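Local coordinates for Rho-class glutathione S-transferase (Laternula elliptica, PDB 3QAV), which probably catalyses the conjugation of glutathione to electrophilic substrates, as a dimeric cytosolic glutathione S-transferase, at residues G163-E166 / N167-K170; V118-R121 / M122-S126; I56-F59 / S60-E63. All coordinates share one frame; numbering follows the deposited sequence.

In the fold
From the N terminus, interaction 3 (56-63) comes first: a tight turn, with no residues between its halves, that leaves edge strand 53-56 of the N-terminal domain and leads toward helix 67-72. Interaction 2 (118-126) follows on helix 112-124, and interaction 1 (163-170) on helix 148-172; each joins successive turns of its helix and closes no long loop. The three run in series, so none nests or crosses. Interactions 1 and 2, with centres 13 Å apart, touch through Tyr168 and Trp165 against Arg121, Glu124 and Thr125, tying the two helices together beside the second subunit. Interaction 3 lies across the chain's centre, its centre 29 Å from that of interaction 2.

Interaction 1. Residues G163-E166 / N167-K170; sequences GHWE and NYLK
Trp165 and Tyr168 both place CG beside the backbone N and opposite the carbonyl carbon, with chi1 -54° and -60°, and this sends the two rings off the helix close enough to meet one turn apart. The result is a T-shaped (edge-to-face) pair: the six-membered ring of Trp165 offers a face, Tyr168 its edge, and the planes stand at 88°. The centroids of the Trp165 six-membered ring and the Tyr168 ring are 5.2 Å apart, while the closest approach is Trp165 CE3 to Tyr168 CD1 at 3.4 Å. Tyr168 CE1 lies above the indole plane, displaced toward its rim. The phenol ring has a second neighbour, since His164 O sits over the centre of one face, 3.1 Å above the plane of the Tyr168 ring. That same oxygen accepts the backbone bond from Tyr168 N, at 2.9 Å from His164 O, as part of the regular i to i+4 bonding of helix 148-172 in the C-terminal, all-helical domain of the glutathione S-transferase fold. The polar ends of both rings are bound as well: Tyr168 OH is hydrogen-bonded to Glu124 OE2, and Trp165 NE1 to Glu161 OE2. Arg121 adds a cation-pi contact to Tyr168, and Phe188 stacks on Trp165. On another side of the helix, Glu166 bends at chi2 to reach the backbone N of Asn208 with OE2. A water 2.9 Å from Glu166 OE2 donates to it, and the same water accepts a weak bond from Lys170 NZ at 3.4 Å. The two charged groups therefore meet through solvent, Glu166 OE2 and Lys170 NZ being 5.0 Å apart. Arg75 of the second subunit packs on His164 and Trp165, which places this turn of the helix beside the dimer interface.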
loop_
_atom_site.group_PDB
_atom_site.type_symbol
_atom_site.label_atom_id
_atom_site.label_comp_id
_atom_site.label_asym_id
_atom_site.label_seq_id
_atom_site.Cartn_x
_atom_site.Cartn_y
_atom_site.Cartn_z
ATOM N N GLY A 163 -12.187 15.227 1.588
ATOM C CA GLY A 163 -12.381 16.292 0.617
ATOM C C GLY A 163 -11.830 15.909 -0.744
ATOM O O GLY A 163 -12.448 16.176 -1.774
ATOM N N HIS A 164 -10.670 15.261 -0.747
ATOM C CA HIS A 164 -10.036 14.833 -1.987
ATOM C C HIS A 164 -10.961 13.937 -2.788
ATOM O O HIS A 164 -11.207 14.176 -3.970
ATOM C CB HIS A 164 -8.742 14.086 -1.685
ATOM C CG HIS A 164 -7.655 14.958 -1.140
ATOM N ND1 HIS A 164 -6.959 14.647 0.009
ATOM C CD2 HIS A 164 -7.117 16.109 -1.605
ATOM C CE1 HIS A 164 -6.038 15.568 0.227
ATOM N NE2 HIS A 164 -6.112 16.467 -0.738
ATOM N N TRP A 165 -11.488 12.908 -2.133
ATOM C CA TRP A 165 -12.376 11.964 -2.792
ATOM C C TRP A 165 -13.693 12.615 -3.202
ATOM O O TRP A 165 -14.261 12.279 -4.244
ATOM C CB TRP A 165 -12.608 10.753 -1.881
ATOM C CG TRP A 165 -11.309 10.132 -1.449
ATOM C CD1 TRP A 165 -10.642 10.361 -0.285
ATOM C CD2 TRP A 165 -10.468 9.269 -2.229
ATOM N NE1 TRP A 165 -9.436 9.701 -0.289
ATOM C CE2 TRP A 165 -9.305 9.022 -1.471
ATOM C CE3 TRP A 165 -10.586 8.683 -3.497
ATOM C CZ2 TRP A 165 -8.265 8.214 -1.937
ATOM C CZ3 TRP A 165 -9.551 7.876 -3.961
ATOM C CH2 TRP A 165 -8.405 7.650 -3.181
ATOM N N GLU A 166 -14.170 13.555 -2.391
ATOM C CA GLU A 166 -15.400 14.279 -2.711
ATOM C C GLU A 166 -15.165 14.950 -4.067
ATOM O O GLU A 166 -15.990 14.853 -4.981
ATOM C CB GLU A 166 -15.676 15.344 -1.643
ATOM C CG GLU A 166 -16.919 16.209 -1.866
ATOM C CD GLU A 166 -18.224 15.439 -1.722
ATOM O OE1 GLU A 166 -18.253 14.448 -0.963
ATOM O OE2 GLU A 166 -19.226 15.838 -2.350
ATOM N N ASN A 167 -14.021 15.618 -4.187
ATOM C CA ASN A 167 -13.643 16.300 -5.420
ATOM C C ASN A 167 -13.543 15.340 -6.595
ATOM O O ASN A 167 -14.089 15.602 -7.665
ATOM C CB ASN A 167 -12.296 17.005 -5.252
ATOM C CG ASN A 167 -12.410 18.305 -4.487
ATOM O OD1 ASN A 167 -11.401 18.932 -4.156
ATOM N ND2 ASN A 167 -13.639 18.725 -4.207
ATOM N N TYR A 168 -12.830 14.237 -6.393
ATOM C CA TYR A 168 -12.657 13.241 -7.453
ATOM C C TYR A 168 -14.021 12.808 -7.991
ATOM O O TYR A 168 -14.262 12.838 -9.200
ATOM C CB TYR A 168 -11.907 12.012 -6.914
ATOM C CG TYR A 168 -10.520 12.286 -6.366
ATOM C CD1 TYR A 168 -9.980 11.480 -5.368
ATOM C CD2 TYR A 168 -9.740 13.338 -6.856
ATOM C CE1 TYR A 168 -8.705 11.709 -4.869
ATOM C CE2 TYR A 168 -8.458 13.575 -6.362
ATOM C CZ TYR A 168 -7.949 12.758 -5.372
ATOM O OH TYR A 168 -6.685 12.982 -4.879
ATOM N N LEU A 169 -14.911 12.407 -7.087
ATOM C CA LEU A 169 -16.244 11.970 -7.483
ATOM C C LEU A 169 -17.015 13.110 -8.147
ATOM O O LEU A 169 -17.789 12.895 -9.091
ATOM C CB LEU A 169 -16.999 11.424 -6.267
ATOM C CG LEU A 169 -16.470 10.042 -5.854
ATOM C CD1 LEU A 169 -16.931 9.683 -4.454
ATOM C CD2 LEU A 169 -16.935 8.994 -6.871
ATOM N N LYS A 170 -16.791 14.326 -7.665
ATOM C CA LYS A 170 -17.459 15.479 -8.247
ATOM C C LYS A 170 -16.999 15.576 -9.698
ATOM O O LYS A 170 -17.821 15.688 -10.608
ATOM C CB LYS A 170 -17.094 16.758 -7.481
ATOM C CG LYS A 170 -17.920 17.980 -7.883
ATOM C CD LYS A 170 -17.633 19.179 -6.985
ATOM C CE LYS A 170 -18.070 18.921 -5.550
ATOM N NZ LYS A 170 -17.798 20.074 -4.639
HETATM O O HOH W 1 -19.163 18.673 -1.869
#

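Interaction 2. Residues V118-R121 / M122-S126; sequences VYQR and MFETS
A salt bridge between Arg121 and Glu124, one helical turn apart, is the polar core of this local contact, which occupies the C-terminal part of helix 112-124 and runs into the turn that follows. Arg121 folds back through bends at chi2 and chi3 and presents the guanidinium side-on, with NE and NH1 both directed at one oxygen, Glu124 OE1. Arg121 NH1, 2.7 Å from Glu124 OE1, meets the syn lone pair of that oxygen, whereas Arg121 NE, 3.3 Å from Glu124 OE1, comes from above the carboxylate plane. OE1 is in the guanidinium plane, yet the two planar groups are turned 66° apart, so the bridge is not the coplanar paired form. An apolar row runs along another side of the helix: Met122 SD lies beside Tyr119 as a Met-aromatic contact, 3.9 Å from Tyr119 CD2, and Phe123 CE1 meets Tyr119 CD2 at 3.8 Å. Met122 SD also meets Val118 CG1 at 4.1 Å. Near the end of the segment, Thr125 turns its hydroxyl back, with OG1 2.6 Å from Met122 O. The other carboxylate oxygen, Glu124 OE2, holds Tyr168 OH and a salt bridge to Arg75 of the second subunit. With an arginine at each oxygen, the buried carboxylate is probably kept ionised, its charge balanced by arginines of both subunits.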
loop_
_atom_site.group_PDB
_atom_site.type_symbol
_atom_site.label_atom_id
_atom_site.label_comp_id
_atom_site.label_asym_id
_atom_site.label_seq_id
_atom_site.Cartn_x
_atom_site.Cartn_y
_atom_site.Cartn_z
ATOM N N VAL A 118 -6.428 5.051 -12.940
ATOM C CA VAL A 118 -7.070 4.006 -12.139
ATOM C C VAL A 118 -6.070 3.553 -11.065
ATOM O O VAL A 118 -6.411 3.473 -9.886
ATOM C CB VAL A 118 -7.507 2.794 -13.011
ATOM C CG1 VAL A 118 -7.997 1.654 -12.126
ATOM C CG2 VAL A 118 -8.635 3.219 -13.972
ATOM N N TYR A 119 -4.834 3.272 -11.480
ATOM C CA TYR A 119 -3.773 2.877 -10.551
ATOM C C TYR A 119 -3.595 3.992 -9.510
ATOM O O TYR A 119 -3.484 3.726 -8.320
ATOM C CB TYR A 119 -2.449 2.669 -11.301
ATOM C CG TYR A 119 -2.320 1.356 -12.066
ATOM C CD1 TYR A 119 -1.884 1.342 -13.394
ATOM C CD2 TYR A 119 -2.567 0.128 -11.443
ATOM C CE1 TYR A 119 -1.694 0.140 -14.086
ATOM C CE2 TYR A 119 -2.374 -1.089 -12.125
ATOM C CZ TYR A 119 -1.939 -1.072 -13.442
ATOM O OH TYR A 119 -1.741 -2.259 -14.113
ATOM N N GLN A 120 -3.570 5.243 -9.955
ATOM C CA GLN A 120 -3.416 6.353 -9.013
ATOM C C GLN A 120 -4.480 6.293 -7.912
ATOM O O GLN A 120 -4.152 6.321 -6.720
ATOM C CB GLN A 120 -3.504 7.704 -9.740
ATOM C CG GLN A 120 -3.705 8.909 -8.810
ATOM C CD GLN A 120 -2.493 9.229 -7.932
ATOM O OE1 GLN A 120 -2.623 9.864 -6.875
ATOM N NE2 GLN A 120 -1.314 8.812 -8.374
ATOM N N ARG A 121 -5.747 6.206 -8.303
ATOM C CA ARG A 121 -6.832 6.156 -7.321
ATOM C C ARG A 121 -6.736 4.927 -6.403
ATOM O O ARG A 121 -6.898 5.046 -5.195
ATOM C CB ARG A 121 -8.186 6.191 -8.035
ATOM C CG ARG A 121 -8.458 7.505 -8.783
ATOM C CD ARG A 121 -8.807 8.652 -7.829
ATOM N NE ARG A 121 -7.660 9.447 -7.401
ATOM C CZ ARG A 121 -7.254 10.574 -7.981
ATOM N NH1 ARG A 121 -6.192 11.222 -7.504
ATOM N NH2 ARG A 121 -7.905 11.061 -9.033
ATOM N N MET A 122 -6.461 3.758 -6.978
ATOM C CA MET A 122 -6.323 2.527 -6.200
ATOM C C MET A 122 -5.389 2.676 -4.997
ATOM O O MET A 122 -5.793 2.497 -3.846
ATOM C CB MET A 122 -5.762 1.398 -7.074
ATOM C CG MET A 122 -6.723 0.782 -8.053
ATOM S SD MET A 122 -5.814 -0.219 -9.253
ATOM C CE MET A 122 -4.992 -1.390 -8.179
ATOM N N PHE A 123 -4.131 2.992 -5.285
ATOM C CA PHE A 123 -3.105 3.125 -4.257
ATOM C C PHE A 123 -3.246 4.341 -3.350
ATOM O O PHE A 123 -2.773 4.330 -2.219
ATOM C CB PHE A 123 -1.728 3.064 -4.935
ATOM C CG PHE A 123 -1.525 1.785 -5.730
ATOM C CD1 PHE A 123 -1.387 1.813 -7.113
ATOM C CD2 PHE A 123 -1.554 0.548 -5.089
ATOM C CE1 PHE A 123 -1.288 0.628 -7.850
ATOM C CE2 PHE A 123 -1.458 -0.639 -5.812
ATOM C CZ PHE A 123 -1.325 -0.602 -7.198
ATOM N N GLU A 124 -3.916 5.381 -3.829
ATOM C CA GLU A 124 -4.121 6.565 -3.004
ATOM C C GLU A 124 -5.126 6.257 -1.883
ATOM O O GLU A 124 -5.136 6.930 -0.844
ATOM C CB GLU A 124 -4.629 7.727 -3.861
ATOM C CG GLU A 124 -4.766 9.050 -3.112
ATOM C CD GLU A 124 -5.242 10.172 -4.016
ATOM O OE1 GLU A 124 -5.237 9.981 -5.248
ATOM O OE2 GLU A 124 -5.607 11.249 -3.497
ATOM N N THR A 125 -5.961 5.235 -2.081
ATOM C CA THR A 125 -6.960 4.877 -1.071
ATOM C C THR A 125 -6.349 4.532 0.284
ATOM O O THR A 125 -7.050 4.537 1.300
ATOM C CB THR A 125 -7.836 3.670 -1.500
ATOM O OG1 THR A 125 -7.033 2.485 -1.563
ATOM C CG2 THR A 125 -8.475 3.924 -2.841
ATOM N N SER A 126 -5.051 4.231 0.303
ATOM C CA SER A 126 -4.386 3.881 1.554
ATOM C C SER A 126 -4.394 5.058 2.528
ATOM O O SER A 126 -4.355 4.859 3.739
ATOM C CB SER A 126 -2.944 3.436 1.302
ATOM O OG SER A 126 -2.082 4.551 1.166
#

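Interaction 3. Residues I56-F59 / S60-E63; sequences IISF and SKKE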
loop_
_atom_site.group_PDB
_atom_site.type_symbol
_atom_site.label_atom_id
_atom_site.label_comp_id
_atom_site.label_asym_id
_atom_site.label_seq_id
_atom_site.Cartn_x
_atom_site.Cartn_y
_atom_site.Cartn_z
ATOM N N ILE A 56 -15.174 -19.106 5.082
ATOM C CA ILE A 56 -15.406 -17.928 5.903
ATOM C C ILE A 56 -14.886 -18.225 7.304
ATOM O O ILE A 56 -15.473 -19.028 8.026
ATOM C CB ILE A 56 -16.912 -17.593 5.985
ATOM C CG1 ILE A 56 -17.467 -17.343 4.574
ATOM C CG2 ILE A 56 -17.121 -16.374 6.864
ATOM C CD1 ILE A 56 -18.920 -16.883 4.535
ATOM N N ILE A 57 -13.783 -17.586 7.685
ATOM C CA ILE A 57 -13.197 -17.825 9.005
ATOM C C ILE A 57 -13.786 -16.927 10.075
ATOM O O ILE A 57 -14.510 -15.986 9.773
ATOM C CB ILE A 57 -11.645 -17.666 8.974
ATOM C CG1 ILE A 57 -11.235 -16.226 8.633
ATOM C CG2 ILE A 57 -11.065 -18.608 7.930
ATOM C CD1 ILE A 57 -11.285 -15.243 9.800
ATOM N N SER A 58 -13.483 -17.232 11.331
ATOM C CA SER A 58 -13.984 -16.439 12.449
ATOM C C SER A 58 -12.874 -15.665 13.127
ATOM O O SER A 58 -11.994 -16.254 13.756
ATOM C CB SER A 58 -14.660 -17.330 13.490
ATOM O OG SER A 58 -14.940 -16.588 14.669
ATOM N N PHE A 59 -12.914 -14.344 13.006
ATOM C CA PHE A 59 -11.901 -13.517 13.638
ATOM C C PHE A 59 -11.973 -13.678 15.150
ATOM O O PHE A 59 -10.966 -13.948 15.793
ATOM C CB PHE A 59 -12.091 -12.042 13.266
ATOM C CG PHE A 59 -11.535 -11.677 11.919
ATOM C CD1 PHE A 59 -10.174 -11.801 11.659
ATOM C CD2 PHE A 59 -12.363 -11.170 10.920
ATOM C CE1 PHE A 59 -9.644 -11.425 10.425
ATOM C CE2 PHE A 59 -11.842 -10.788 9.680
ATOM C CZ PHE A 59 -10.479 -10.917 9.435
ATOM N N SER A 60 -13.170 -13.534 15.718
ATOM C CA SER A 60 -13.329 -13.646 17.168
ATOM C C SER A 60 -12.855 -14.988 17.719
ATOM O O SER A 60 -12.515 -15.094 18.892
ATOM C CB SER A 60 -14.787 -13.389 17.576
ATOM O OG SER A 60 -15.673 -14.325 16.992
ATOM N N LYS A 61 -12.825 -16.007 16.870
ATOM C CA LYS A 61 -12.375 -17.324 17.288
ATOM C C LYS A 61 -10.948 -17.603 16.790
ATOM O O LYS A 61 -10.444 -18.725 16.881
ATOM C CB LYS A 61 -13.357 -18.381 16.775
ATOM C CG LYS A 61 -14.758 -18.216 17.348
ATOM C CD LYS A 61 -15.783 -19.096 16.643
ATOM C CE LYS A 61 -15.432 -20.566 16.766
ATOM N NZ LYS A 61 -15.322 -20.968 18.195
ATOM N N LYS A 62 -10.310 -16.565 16.255
ATOM C CA LYS A 62 -8.938 -16.648 15.766
ATOM C C LYS A 62 -8.653 -17.751 14.753
ATOM O O LYS A 62 -7.597 -18.380 14.810
ATOM C CB LYS A 62 -7.982 -16.815 16.949
ATOM C CG LYS A 62 -8.009 -15.673 17.944
ATOM C CD LYS A 62 -7.041 -15.930 19.085
ATOM C CE LYS A 62 -5.611 -16.085 18.577
ATOM N NZ LYS A 62 -5.103 -14.843 17.926
ATOM N N GLU A 63 -9.571 -17.983 13.819
ATOM C CA GLU A 63 -9.358 -19.029 12.824
ATOM C C GLU A 63 -8.399 -18.582 11.722
ATOM O O GLU A 63 -7.958 -19.390 10.907
ATOM C CB GLU A 63 -10.696 -19.473 12.226
ATOM C CG GLU A 63 -11.695 -19.963 13.279
ATOM C CD GLU A 63 -13.010 -20.420 12.680
ATOM O OE1 GLU A 63 -13.375 -19.928 11.596
ATOM O OE2 GLU A 63 -13.687 -21.260 13.304
#
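Glu63 is turned back against Ser58, its side chain lying alongside the backbone of residues 57 and 58. CG stands beside the backbone N (chi1 -57°) and the chain is extended beyond it, which brings Glu63 OE1 to 2.7 Å from Ser58 N. The hydrogen bond there is weak, because the N-H points well off the oxygen (129°). The Glu63 side chain also touches Ile57 at its root, Glu63 CB to Ile57 CB at 3.8 Å. The Ser58 hydroxyl, anti to its own N with chi1 170°, leans over the turn. There Ser58 OG lies 3.1 Å from Lys61 N in a weak bond, while the CB, CG and CD atoms of Lys61 wrap past OG; a further weak bond comes from Ser60 OG. The backbone of the same residues pairs its bonds in a Schellman-like way, here closing a turn within a loop and not the end of a helix. Glu63 N reaches Ser58 O at 3.0 Å in a nearly straight bond, Lys62 N reaches Phe59 O at 2.7 Å, and Lys62 takes the left-handed conformation such a pattern needs. The inner bond closes a type I beta turn from Phe59 to Lys62. With only a methyl group at Glu63, as in an alanine here, Ser58 N would probably lose its carboxylate partner and the contact beside Ile57 would be thinned. Ile57 CD1 sits over the centre of the Phe59 ring, 4.0 Å above its plane, and His64 meets the ring edge-to-face. Phe59 also packs on Ser35 and Val78, both glutathione-binding residues, so the turn borders that site. It leads from edge strand 53-56 toward helix 67-72, and Ile57 still shares backbone hydrogen bonds with Trp31 of the adjacent parallel strand 28-31.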